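Local structure of YHR177W (Saccharomyces cerevisiae, 4M8B) at residues 22-27 against 139-143; 27-31 against 164-168; 83-89 against 113-119. The protein probably binds DNA through its WOPR domain, the part of the protein present here, and so probably acts as a transcription factor. All blocks are in the same frame, centred on the assembly; numbering follows the deposited sequence.

Contact 1: 22-27 against 139-143. With EDO (1,2-ethanediol), chain D.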
loop_
_atom_site.group_PDB
_atom_site.type_symbol
_atom_site.label_atom_id
_atom_site.label_comp_id
_atom_site.label_asym_id
_atom_site.label_seq_id
_atom_site.Cartn_x
_atom_site.Cartn_y
_atom_site.Cartn_z
ATOM N N VAL C 22 -7.042 -2.018 -9.410
ATOM C CA VAL C 22 -7.553 -1.381 -8.198
ATOM C C VAL C 22 -8.000 0.054 -8.470
ATOM O O VAL C 22 -9.116 0.441 -8.131
ATOM C CB VAL C 22 -6.503 -1.385 -7.072
ATOM C CG1 VAL C 22 -7.046 -0.676 -5.837
ATOM C CG2 VAL C 22 -6.090 -2.808 -6.737
ATOM N N PHE C 23 -7.120 0.833 -9.089
ATOM C CA PHE C 23 -7.425 2.210 -9.451
ATOM C C PHE C 23 -8.655 2.303 -10.351
ATOM O O PHE C 23 -9.545 3.117 -10.107
ATOM C CB PHE C 23 -6.218 2.859 -10.130
ATOM C CG PHE C 23 -5.139 3.297 -9.173
ATOM C CD1 PHE C 23 -5.461 3.911 -7.975
ATOM C CD2 PHE C 23 -3.803 3.096 -9.472
ATOM C CE1 PHE C 23 -4.467 4.320 -7.096
ATOM C CE2 PHE C 23 -2.808 3.501 -8.597
ATOM C CZ PHE C 23 -3.141 4.113 -7.410
ATOM N N GLN C 24 -8.705 1.469 -11.388
ATOM C CA GLN C 24 -9.837 1.474 -12.309
ATOM C C GLN C 24 -11.122 1.134 -11.563
ATOM O O GLN C 24 -12.167 1.741 -11.797
ATOM C CB GLN C 24 -9.615 0.493 -13.463
ATOM C CG GLN C 24 -10.657 0.587 -14.571
ATOM C CD GLN C 24 -10.658 1.941 -15.263
ATOM O OE1 GLN C 24 -9.620 2.412 -15.726
ATOM N NE2 GLN C 24 -11.827 2.575 -15.330
ATOM N N GLY C 25 -11.029 0.174 -10.650
ATOM C CA GLY C 25 -12.162 -0.205 -9.826
ATOM C C GLY C 25 -12.644 0.942 -8.960
ATOM O O GLY C 25 -13.832 1.044 -8.650
ATOM N N VAL C 26 -11.716 1.809 -8.568
ATOM C CA VAL C 26 -12.054 2.984 -7.774
ATOM C C VAL C 26 -12.673 4.075 -8.647
ATOM O O VAL C 26 -13.639 4.725 -8.248
ATOM C CB VAL C 26 -10.822 3.545 -7.034
ATOM C CG1 VAL C 26 -11.139 4.890 -6.424
ATOM C CG2 VAL C 26 -10.355 2.571 -5.962
ATOM N N PHE C 27 -12.109 4.270 -9.837
ATOM C CA PHE C 27 -12.632 5.246 -10.789
ATOM C C PHE C 27 -14.070 4.916 -11.192
ATOM O O PHE C 27 -14.895 5.811 -11.367
ATOM C CB PHE C 27 -11.746 5.316 -12.038
ATOM C CG PHE C 27 -10.343 5.799 -11.773
ATOM C CD1 PHE C 27 -10.013 6.414 -10.575
ATOM C CD2 PHE C 27 -9.355 5.643 -12.732
ATOM C CE1 PHE C 27 -8.716 6.862 -10.337
ATOM C CE2 PHE C 27 -8.060 6.085 -12.501
ATOM C CZ PHE C 27 -7.742 6.695 -11.302
ATOM N N THR C 139 -4.567 13.488 -7.028
ATOM C CA THR C 139 -3.565 12.553 -6.534
ATOM C C THR C 139 -4.200 11.391 -5.775
ATOM O O THR C 139 -4.917 11.594 -4.794
ATOM C CB THR C 139 -2.545 13.263 -5.628
ATOM O OG1 THR C 139 -1.933 14.337 -6.352
ATOM C CG2 THR C 139 -1.472 12.292 -5.165
ATOM N N PHE C 140 -3.936 10.172 -6.237
ATOM C CA PHE C 140 -4.473 8.981 -5.588
ATOM C C PHE C 140 -3.385 8.233 -4.833
ATOM O O PHE C 140 -2.335 7.910 -5.388
ATOM C CB PHE C 140 -5.146 8.068 -6.613
ATOM C CG PHE C 140 -6.333 8.694 -7.286
ATOM C CD1 PHE C 140 -6.184 9.403 -8.468
ATOM C CD2 PHE C 140 -7.598 8.589 -6.731
ATOM C CE1 PHE C 140 -7.276 9.991 -9.087
ATOM C CE2 PHE C 140 -8.694 9.176 -7.345
ATOM C CZ PHE C 140 -8.531 9.876 -8.524
ATOM N N HIS C 141 -3.643 7.972 -3.558
ATOM C CA HIS C 141 -2.693 7.266 -2.716
ATOM C C HIS C 141 -3.126 5.821 -2.562
ATOM O O HIS C 141 -4.313 5.536 -2.410
ATOM C CB HIS C 141 -2.616 7.918 -1.338
ATOM C CG HIS C 141 -2.175 9.342 -1.368
ATOM N ND1 HIS C 141 -1.027 9.784 -0.734
ATOM C CD2 HIS C 141 -2.720 10.442 -1.944
ATOM C CE1 HIS C 141 -0.889 11.077 -0.923
ATOM N NE2 HIS C 141 -1.907 11.505 -1.657
ATOM N N LEU C 142 -2.166 4.905 -2.602
ATOM C CA LEU C 142 -2.471 3.499 -2.393
ATOM C C LEU C 142 -1.592 2.912 -1.296
ATOM O O LEU C 142 -0.364 3.003 -1.352
ATOM C CB LEU C 142 -2.332 2.711 -3.700
ATOM C CG LEU C 142 -2.801 1.255 -3.645
ATOM C CD1 LEU C 142 -3.294 0.783 -5.003
ATOM C CD2 LEU C 142 -1.677 0.361 -3.149
ATOM N N ILE C 143 -2.233 2.320 -0.294
ATOM C CA ILE C 143 -1.525 1.671 0.802
ATOM C C ILE C 143 -1.924 0.199 0.856
ATOM O O ILE C 143 -3.110 -0.132 0.818
ATOM C CB ILE C 143 -1.854 2.326 2.154
ATOM C CG1 ILE C 143 -1.845 3.851 2.030
ATOM C CG2 ILE C 143 -0.873 1.876 3.221
ATOM C CD1 ILE C 143 -0.470 4.440 1.808
HETATM C C1 EDO D . 1.300 6.972 -1.114
HETATM O O1 EDO D . 0.606 7.574 -2.214
HETATM C C2 EDO D . 1.419 7.995 0.006
HETATM O O2 EDO D . 0.185 8.056 0.732
#
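Phe27 and Phe140 both hold CG beside their own backbone N and opposite the carbonyl carbon (chi1 -64° and -63°), and from these settings the two rings converge between helix and strand. The edge of Phe27 points at the face of Phe140, a T-shaped pair with the planes 60° apart and 5.0 Å between the ring centroids. CE1 of Phe27 does the touching, 3.5 Å from CZ of Phe140 and displaced from the ring centre toward the rim. One turn earlier in the helix, Phe23 reaches past Phe140 toward Leu142. Its CE1 lies 3.8 Å from Phe140 CB, its CZ 4.0 Å from Leu142 CB, and CD1 of Leu142 rests over one face of the ring. That same methyl meets Val22 CG1 at 4.1 Å, the two side chains crossing at about a right angle. No hydrogen bond passes between the segments.

Phe140 and Leu142 face the helix, whereas His141, between them, turns to the opposite side of the sheet. There its ND1 gives a hydrogen bond to O2 of an ethanediol, 2.6 Å away in the plane of the imidazole. NE2 is bonded to the carboxylate of Glu57, which may help the ring to carry a positive charge. On the helix side, Phe123, Leu125 and Leu174 add to the apolar surroundings of Phe23. The axes of 22-27 and 139-143 come within 10.9 Å of each other; this is a helix laid on one face of an antiparallel sheet, helix 16-28 covering strand 137-147 in a hydrophobic core of the WOPR domain.

Contact 2: 27-31 against 164-168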
loop_
_atom_site.group_PDB
_atom_site.type_symbol
_atom_site.label_atom_id
_atom_site.label_comp_id
_atom_site.label_asym_id
_atom_site.label_seq_id
_atom_site.Cartn_x
_atom_site.Cartn_y
_atom_site.Cartn_z
ATOM N N PHE C 27 -12.109 4.270 -9.837
ATOM C CA PHE C 27 -12.632 5.246 -10.789
ATOM C C PHE C 27 -14.070 4.916 -11.192
ATOM O O PHE C 27 -14.895 5.811 -11.367
ATOM C CB PHE C 27 -11.746 5.316 -12.038
ATOM C CG PHE C 27 -10.343 5.799 -11.773
ATOM C CD1 PHE C 27 -10.013 6.414 -10.575
ATOM C CD2 PHE C 27 -9.355 5.643 -12.732
ATOM C CE1 PHE C 27 -8.716 6.862 -10.337
ATOM C CE2 PHE C 27 -8.060 6.085 -12.501
ATOM C CZ PHE C 27 -7.742 6.695 -11.302
ATOM N N ASN C 28 -14.360 3.626 -11.344
ATOM C CA ASN C 28 -15.699 3.169 -11.704
ATOM C C ASN C 28 -16.694 3.306 -10.548
ATOM O O ASN C 28 -17.890 3.490 -10.769
ATOM C CB ASN C 28 -15.659 1.719 -12.206
ATOM C CG ASN C 28 -14.925 1.574 -13.534
ATOM O OD1 ASN C 28 -14.405 2.545 -14.083
ATOM N ND2 ASN C 28 -14.877 0.349 -14.049
ATOM N N GLY C 29 -16.194 3.211 -9.319
ATOM C CA GLY C 29 -17.031 3.372 -8.143
ATOM C C GLY C 29 -17.351 2.078 -7.419
ATOM O O GLY C 29 -18.043 2.088 -6.400
ATOM N N ASN C 30 -16.856 0.962 -7.943
ATOM C CA ASN C 30 -17.075 -0.338 -7.317
ATOM C C ASN C 30 -16.268 -0.471 -6.036
ATOM O O ASN C 30 -16.743 -1.015 -5.040
ATOM C CB ASN C 30 -16.689 -1.463 -8.276
ATOM C CG ASN C 30 -17.487 -1.431 -9.560
ATOM O OD1 ASN C 30 -17.344 -0.514 -10.374
ATOM N ND2 ASN C 30 -18.325 -2.444 -9.760
ATOM N N LEU C 31 -15.038 0.026 -6.080
ATOM C CA LEU C 31 -14.144 -0.005 -4.933
ATOM C C LEU C 31 -14.168 1.358 -4.252
ATOM O O LEU C 31 -13.871 2.380 -4.875
ATOM C CB LEU C 31 -12.727 -0.353 -5.382
ATOM C CG LEU C 31 -12.626 -1.627 -6.220
ATOM C CD1 LEU C 31 -11.183 -1.920 -6.602
ATOM C CD2 LEU C 31 -13.235 -2.791 -5.458
ATOM N N PHE C 164 -12.751 -11.209 -9.656
ATOM C CA PHE C 164 -13.547 -10.058 -9.233
ATOM C C PHE C 164 -13.079 -8.759 -9.881
ATOM O O PHE C 164 -13.877 -7.856 -10.121
ATOM C CB PHE C 164 -13.548 -9.911 -7.708
ATOM C CG PHE C 164 -14.221 -8.652 -7.225
ATOM C CD1 PHE C 164 -15.600 -8.592 -7.089
ATOM C CD2 PHE C 164 -13.476 -7.523 -6.916
ATOM C CE1 PHE C 164 -16.222 -7.434 -6.652
ATOM C CE2 PHE C 164 -14.091 -6.360 -6.480
ATOM C CZ PHE C 164 -15.466 -6.315 -6.348
ATOM N N PHE C 165 -11.786 -8.670 -10.166
ATOM C CA PHE C 165 -11.205 -7.448 -10.713
ATOM C C PHE C 165 -11.205 -7.407 -12.242
ATOM O O PHE C 165 -10.817 -6.401 -12.835
ATOM C CB PHE C 165 -9.778 -7.262 -10.189
ATOM C CG PHE C 165 -9.700 -6.993 -8.711
ATOM C CD1 PHE C 165 -9.784 -8.031 -7.795
ATOM C CD2 PHE C 165 -9.535 -5.702 -8.236
ATOM C CE1 PHE C 165 -9.711 -7.786 -6.432
ATOM C CE2 PHE C 165 -9.461 -5.450 -6.874
ATOM C CZ PHE C 165 -9.548 -6.492 -5.971
ATOM N N HIS C 166 -11.641 -8.495 -12.873
ATOM C CA HIS C 166 -11.601 -8.608 -14.333
ATOM C C HIS C 166 -12.332 -7.470 -15.039
ATOM O O HIS C 166 -11.860 -6.955 -16.052
ATOM C CB HIS C 166 -12.152 -9.960 -14.791
ATOM C CG HIS C 166 -11.192 -11.098 -14.615
ATOM N ND1 HIS C 166 -11.576 -12.416 -14.700
ATOM C CD2 HIS C 166 -9.860 -11.107 -14.366
ATOM C CE1 HIS C 166 -10.524 -13.194 -14.507
ATOM N NE2 HIS C 166 -9.471 -12.424 -14.302
ATOM N N LYS C 167 -13.479 -7.078 -14.492
ATOM C CA LYS C 167 -14.274 -5.990 -15.054
ATOM C C LYS C 167 -13.627 -4.625 -14.828
ATOM O O LYS C 167 -14.133 -3.606 -15.297
ATOM C CB LYS C 167 -15.681 -5.999 -14.457
ATOM C CG LYS C 167 -15.696 -5.991 -12.939
ATOM C CD LYS C 167 -17.110 -5.932 -12.391
ATOM C CE LYS C 167 -17.113 -6.124 -10.885
ATOM N NZ LYS C 167 -16.539 -7.446 -10.505
ATOM N N PHE C 168 -12.508 -4.608 -14.111
ATOM C CA PHE C 168 -11.787 -3.367 -13.847
ATOM C C PHE C 168 -10.606 -3.214 -14.795
ATOM O O PHE C 168 -9.604 -2.584 -14.455
ATOM C CB PHE C 168 -11.314 -3.322 -12.394
ATOM C CG PHE C 168 -12.428 -3.425 -11.395
ATOM C CD1 PHE C 168 -13.609 -2.729 -11.585
ATOM C CD2 PHE C 168 -12.302 -4.229 -10.276
ATOM C CE1 PHE C 168 -14.646 -2.825 -10.669
ATOM C CE2 PHE C 168 -13.333 -4.330 -9.357
ATOM C CZ PHE C 168 -14.508 -3.627 -9.555
#
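Leu31 is the main bump of this contact, sitting in the hollow bounded by the Phe164, Phe165 and Phe168 rings of the 164-168 turn. Leu31 CD2 reaches the edge of Phe164, close to the ring plane and 3.8 Å from its CE2. Leu31 CD2 also lies 4.2 Å from Phe168 CE2. The other branch, Leu31 CD1, goes to Phe165 and stands 3.9 Å from CE2 of that ring, the two side chains crossing at about a right angle. Phe164 in turn puts CD2 over one face of Phe165, so the aromatic groups form a joined wall with the leucine set against it.

The second bump comes from the other side: the outer end of the Phe168 ring lies against Asn30. CZ of the ring lies 3.3 Å from Asn30 CB, with the amide turned 69° from the ring and Asn30 CG near the plane of the ring. Farther along the same edge, CD1 faces ND2 of Asn28 at 4.1 Å. Gly29, with positive phi, ends the helix between these asparagines and turns the chain so that Asn30 and Leu31 can both present their side chains to the turn. Lys167 folds back over its own segment, with CG against one face of Phe168, and NZ binds Phe164 O at 2.7 Å on a lone pair of the carbonyl.

No hydrogen bond crosses between the segments. The lysine serves its own turn and Asn28 OD1 pairs with Gln24, which implies a junction held by apolar contact and shape, with the asparagines forming its polar margin.

Contact 3: 83-89 against 113-119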
loop_
_atom_site.group_PDB
_atom_site.type_symbol
_atom_site.label_atom_id
_atom_site.label_comp_id
_atom_site.label_asym_id
_atom_site.label_seq_id
_atom_site.Cartn_x
_atom_site.Cartn_y
_atom_site.Cartn_z
ATOM N N TYR C 83 7.984 -0.345 3.706
ATOM C CA TYR C 83 8.329 -0.080 5.095
ATOM C C TYR C 83 8.166 -1.345 5.934
ATOM O O TYR C 83 7.339 -2.201 5.622
ATOM C CB TYR C 83 7.441 1.027 5.659
ATOM C CG TYR C 83 7.386 2.290 4.829
ATOM C CD1 TYR C 83 6.583 2.369 3.701
ATOM C CD2 TYR C 83 8.113 3.415 5.189
ATOM C CE1 TYR C 83 6.518 3.528 2.949
ATOM C CE2 TYR C 83 8.053 4.576 4.441
ATOM C CZ TYR C 83 7.254 4.626 3.323
ATOM O OH TYR C 83 7.193 5.780 2.575
ATOM N N ARG C 84 8.947 -1.456 7.004
ATOM C CA ARG C 84 8.893 -2.628 7.869
ATOM C C ARG C 84 8.526 -2.252 9.299
ATOM O O ARG C 84 9.076 -1.304 9.855
ATOM C CB ARG C 84 10.231 -3.367 7.840
ATOM C CG ARG C 84 10.665 -3.764 6.441
ATOM C CD ARG C 84 11.260 -5.154 6.425
ATOM N NE ARG C 84 12.620 -5.167 6.945
ATOM C CZ ARG C 84 13.194 -6.226 7.504
ATOM N NH1 ARG C 84 12.519 -7.361 7.626
ATOM N NH2 ARG C 84 14.439 -6.146 7.946
ATOM N N GLU C 85 7.590 -2.990 9.888
ATOM C CA GLU C 85 7.197 -2.738 11.269
ATOM C C GLU C 85 8.220 -3.328 12.234
ATOM O O GLU C 85 8.721 -4.435 12.020
ATOM C CB GLU C 85 5.816 -3.324 11.570
ATOM C CG GLU C 85 5.277 -2.908 12.933
ATOM C CD GLU C 85 4.278 -3.895 13.506
ATOM O OE1 GLU C 85 4.081 -4.967 12.900
ATOM O OE2 GLU C 85 3.693 -3.597 14.569
ATOM N N TYR C 86 8.525 -2.587 13.296
ATOM C CA TYR C 86 9.470 -3.048 14.307
ATOM C C TYR C 86 8.992 -2.743 15.726
ATOM O O TYR C 86 8.359 -1.716 15.973
ATOM C CB TYR C 86 10.856 -2.435 14.073
ATOM C CG TYR C 86 10.921 -0.937 14.282
ATOM C CD1 TYR C 86 11.119 -0.400 15.545
ATOM C CD2 TYR C 86 10.800 -0.061 13.215
ATOM C CE1 TYR C 86 11.183 0.966 15.740
ATOM C CE2 TYR C 86 10.865 1.307 13.402
ATOM C CZ TYR C 86 11.056 1.815 14.665
ATOM O OH TYR C 86 11.120 3.177 14.856
ATOM N N ASN C 87 9.302 -3.647 16.653
ATOM C CA ASN C 87 9.011 -3.445 18.069
ATOM C C ASN C 87 10.255 -3.667 18.922
ATOM O O ASN C 87 11.328 -3.972 18.400
ATOM C CB ASN C 87 7.890 -4.379 18.534
ATOM C CG ASN C 87 6.549 -4.028 17.928
ATOM O OD1 ASN C 87 6.317 -2.888 17.526
ATOM N ND2 ASN C 87 5.653 -5.008 17.864
ATOM N N ARG C 88 10.107 -3.517 20.234
ATOM C CA ARG C 88 11.201 -3.778 21.162
ATOM C C ARG C 88 10.968 -5.081 21.924
ATOM O O ARG C 88 9.830 -5.536 22.051
ATOM C CB ARG C 88 11.381 -2.605 22.126
ATOM C CG ARG C 88 10.077 -1.996 22.611
ATOM C CD ARG C 88 10.336 -0.733 23.416
ATOM N NE ARG C 88 11.187 -0.995 24.571
ATOM C CZ ARG C 88 11.644 -0.053 25.390
ATOM N NH1 ARG C 88 11.335 1.218 25.179
ATOM N NH2 ARG C 88 12.414 -0.384 26.419
ATOM N N LEU C 89 12.047 -5.675 22.425
ATOM C CA LEU C 89 11.985 -6.997 23.050
ATOM C C LEU C 89 11.334 -6.990 24.435
ATOM O O LEU C 89 10.807 -5.970 24.880
ATOM C CB LEU C 89 13.383 -7.620 23.122
ATOM C CG LEU C 89 14.028 -8.077 21.809
ATOM C CD1 LEU C 89 13.152 -9.106 21.114
ATOM C CD2 LEU C 89 14.322 -6.901 20.884
ATOM N N TYR C 113 15.714 -3.675 19.108
ATOM C CA TYR C 113 14.429 -3.823 18.427
ATOM C C TYR C 113 14.407 -5.036 17.495
ATOM O O TYR C 113 15.428 -5.688 17.280
ATOM C CB TYR C 113 14.094 -2.553 17.641
ATOM C CG TYR C 113 13.966 -1.312 18.495
ATOM C CD1 TYR C 113 12.834 -1.093 19.264
ATOM C CD2 TYR C 113 14.972 -0.355 18.523
ATOM C CE1 TYR C 113 12.708 0.041 20.044
ATOM C CE2 TYR C 113 14.855 0.783 19.301
ATOM C CZ TYR C 113 13.720 0.975 20.059
ATOM O OH TYR C 113 13.595 2.104 20.836
ATOM N N PHE C 114 13.234 -5.337 16.944
ATOM C CA PHE C 114 13.096 -6.454 16.012
ATOM C C PHE C 114 11.997 -6.202 14.985
ATOM O O PHE C 114 11.045 -5.467 15.244
ATOM C CB PHE C 114 12.817 -7.759 16.764
ATOM C CG PHE C 114 11.425 -7.854 17.330
ATOM C CD1 PHE C 114 11.054 -7.096 18.428
ATOM C CD2 PHE C 114 10.492 -8.713 16.771
ATOM C CE1 PHE C 114 9.775 -7.185 18.952
ATOM C CE2 PHE C 114 9.213 -8.806 17.293
ATOM C CZ PHE C 114 8.854 -8.041 18.385
ATOM N N TYR C 115 12.137 -6.817 13.815
ATOM C CA TYR C 115 11.128 -6.705 12.771
ATOM C C TYR C 115 10.045 -7.766 12.949
ATOM O O TYR C 115 10.339 -8.947 13.133
ATOM C CB TYR C 115 11.775 -6.794 11.387
ATOM C CG TYR C 115 12.675 -5.617 11.076
ATOM C CD1 TYR C 115 12.148 -4.345 10.915
ATOM C CD2 TYR C 115 14.046 -5.776 10.948
ATOM C CE1 TYR C 115 12.961 -3.263 10.635
ATOM C CE2 TYR C 115 14.867 -4.696 10.664
ATOM C CZ TYR C 115 14.317 -3.443 10.509
ATOM O OH TYR C 115 15.121 -2.362 10.229
ATOM N N THR C 116 8.789 -7.331 12.900
ATOM C CA THR C 116 7.655 -8.203 13.188
ATOM C C THR C 116 7.290 -9.110 12.015
ATOM O O THR C 116 6.790 -10.217 12.209
ATOM C CB THR C 116 6.418 -7.386 13.597
ATOM O OG1 THR C 116 5.974 -6.602 12.484
ATOM C CG2 THR C 116 6.756 -6.462 14.759
ATOM N N GLY C 117 7.537 -8.636 10.801
ATOM C CA GLY C 117 7.182 -9.386 9.613
ATOM C C GLY C 117 6.090 -8.687 8.827
ATOM O O GLY C 117 5.909 -8.939 7.636
ATOM N N LEU C 118 5.356 -7.808 9.501
ATOM C CA LEU C 118 4.340 -7.000 8.838
ATOM C C LEU C 118 5.019 -5.995 7.912
ATOM O O LEU C 118 6.072 -5.447 8.239
ATOM C CB LEU C 118 3.475 -6.268 9.863
ATOM C CG LEU C 118 2.355 -5.402 9.280
ATOM C CD1 LEU C 118 1.281 -6.273 8.648
ATOM C CD2 LEU C 118 1.757 -4.481 10.336
ATOM N N LEU C 119 4.414 -5.764 6.753
ATOM C CA LEU C 119 4.992 -4.878 5.751
ATOM C C LEU C 119 3.942 -3.948 5.149
ATOM O O LEU C 119 2.757 -4.276 5.104
ATOM C CB LEU C 119 5.654 -5.700 4.643
ATOM C CG LEU C 119 6.892 -6.513 5.024
ATOM C CD1 LEU C 119 7.134 -7.620 4.015
ATOM C CD2 LEU C 119 8.105 -5.607 5.109
#
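Arg84 and Tyr115 meet on the face of the antiparallel strand pair that also carries Tyr86, Tyr113 and Leu119. Along the arginine, CB lies 3.8 Å from Tyr115 CD1, and CG and CD run beside Leu119, CG 3.4 Å from its CD2. Bends at chi2 (-139°) and chi3 (-77°) then swing the guanidinium back over the tyrosine. NE passes over the interior of the ring, CZ stands 3.7 Å from the ring centroid, and NH2 hangs over the CD2-CE2 side; the planes are 27° apart, a stacked cation-pi pair. NH1 has a long, weak ion pair with Glu148.

Farther along this face, the edge of Tyr86 points at the face of Tyr113, a T-shaped pair with centroids 5.6 Å apart. Between these, with side chains on the other face, Asn87 and Phe114 form an antiparallel hydrogen-bonded pair, Asn87 N to Phe114 O at 2.9 Å and Phe114 N to Asn87 O at 2.8 Å. At the beta bulge, where 116-118 face the single residue Glu85, Thr116 N binds Glu85 O at 3.0 Å. Thr116 OG1 donates a hydrogen bond to Glu85 OE1 from above the carboxylate plane while accepting from Leu118 N, an ST turn at the corner marked by Gly117.

The two charges are thus handled differently: the arginine is spread over an aromatic ring, whereas the glutamate accepts a hydrogen bond from a hydroxyl, which probably helps to stabilise its negative charge.

Contacts 1 and 2 adjoin, with centres 10 Å apart, and share helix 16-28 and Phe27. A probable hydrogen bond, Leu31 N to Gly25 O at 3.0 Å, ties them, and Phe168 packs on Gly25. Contact 3 lies across the chain's centre, its centre about 27 Å from that of contact 1 and 33 Å from that of contact 2. The sheet nevertheless links it to contact 1, because strand 113-128 pairs with strand 137-147. Contacts 1 and 3 each come within about 4 Å of the bound DNA at their nearest atoms, and Tyr83 packs on a sugar. Contact 2 stays about 15 Å from the DNA.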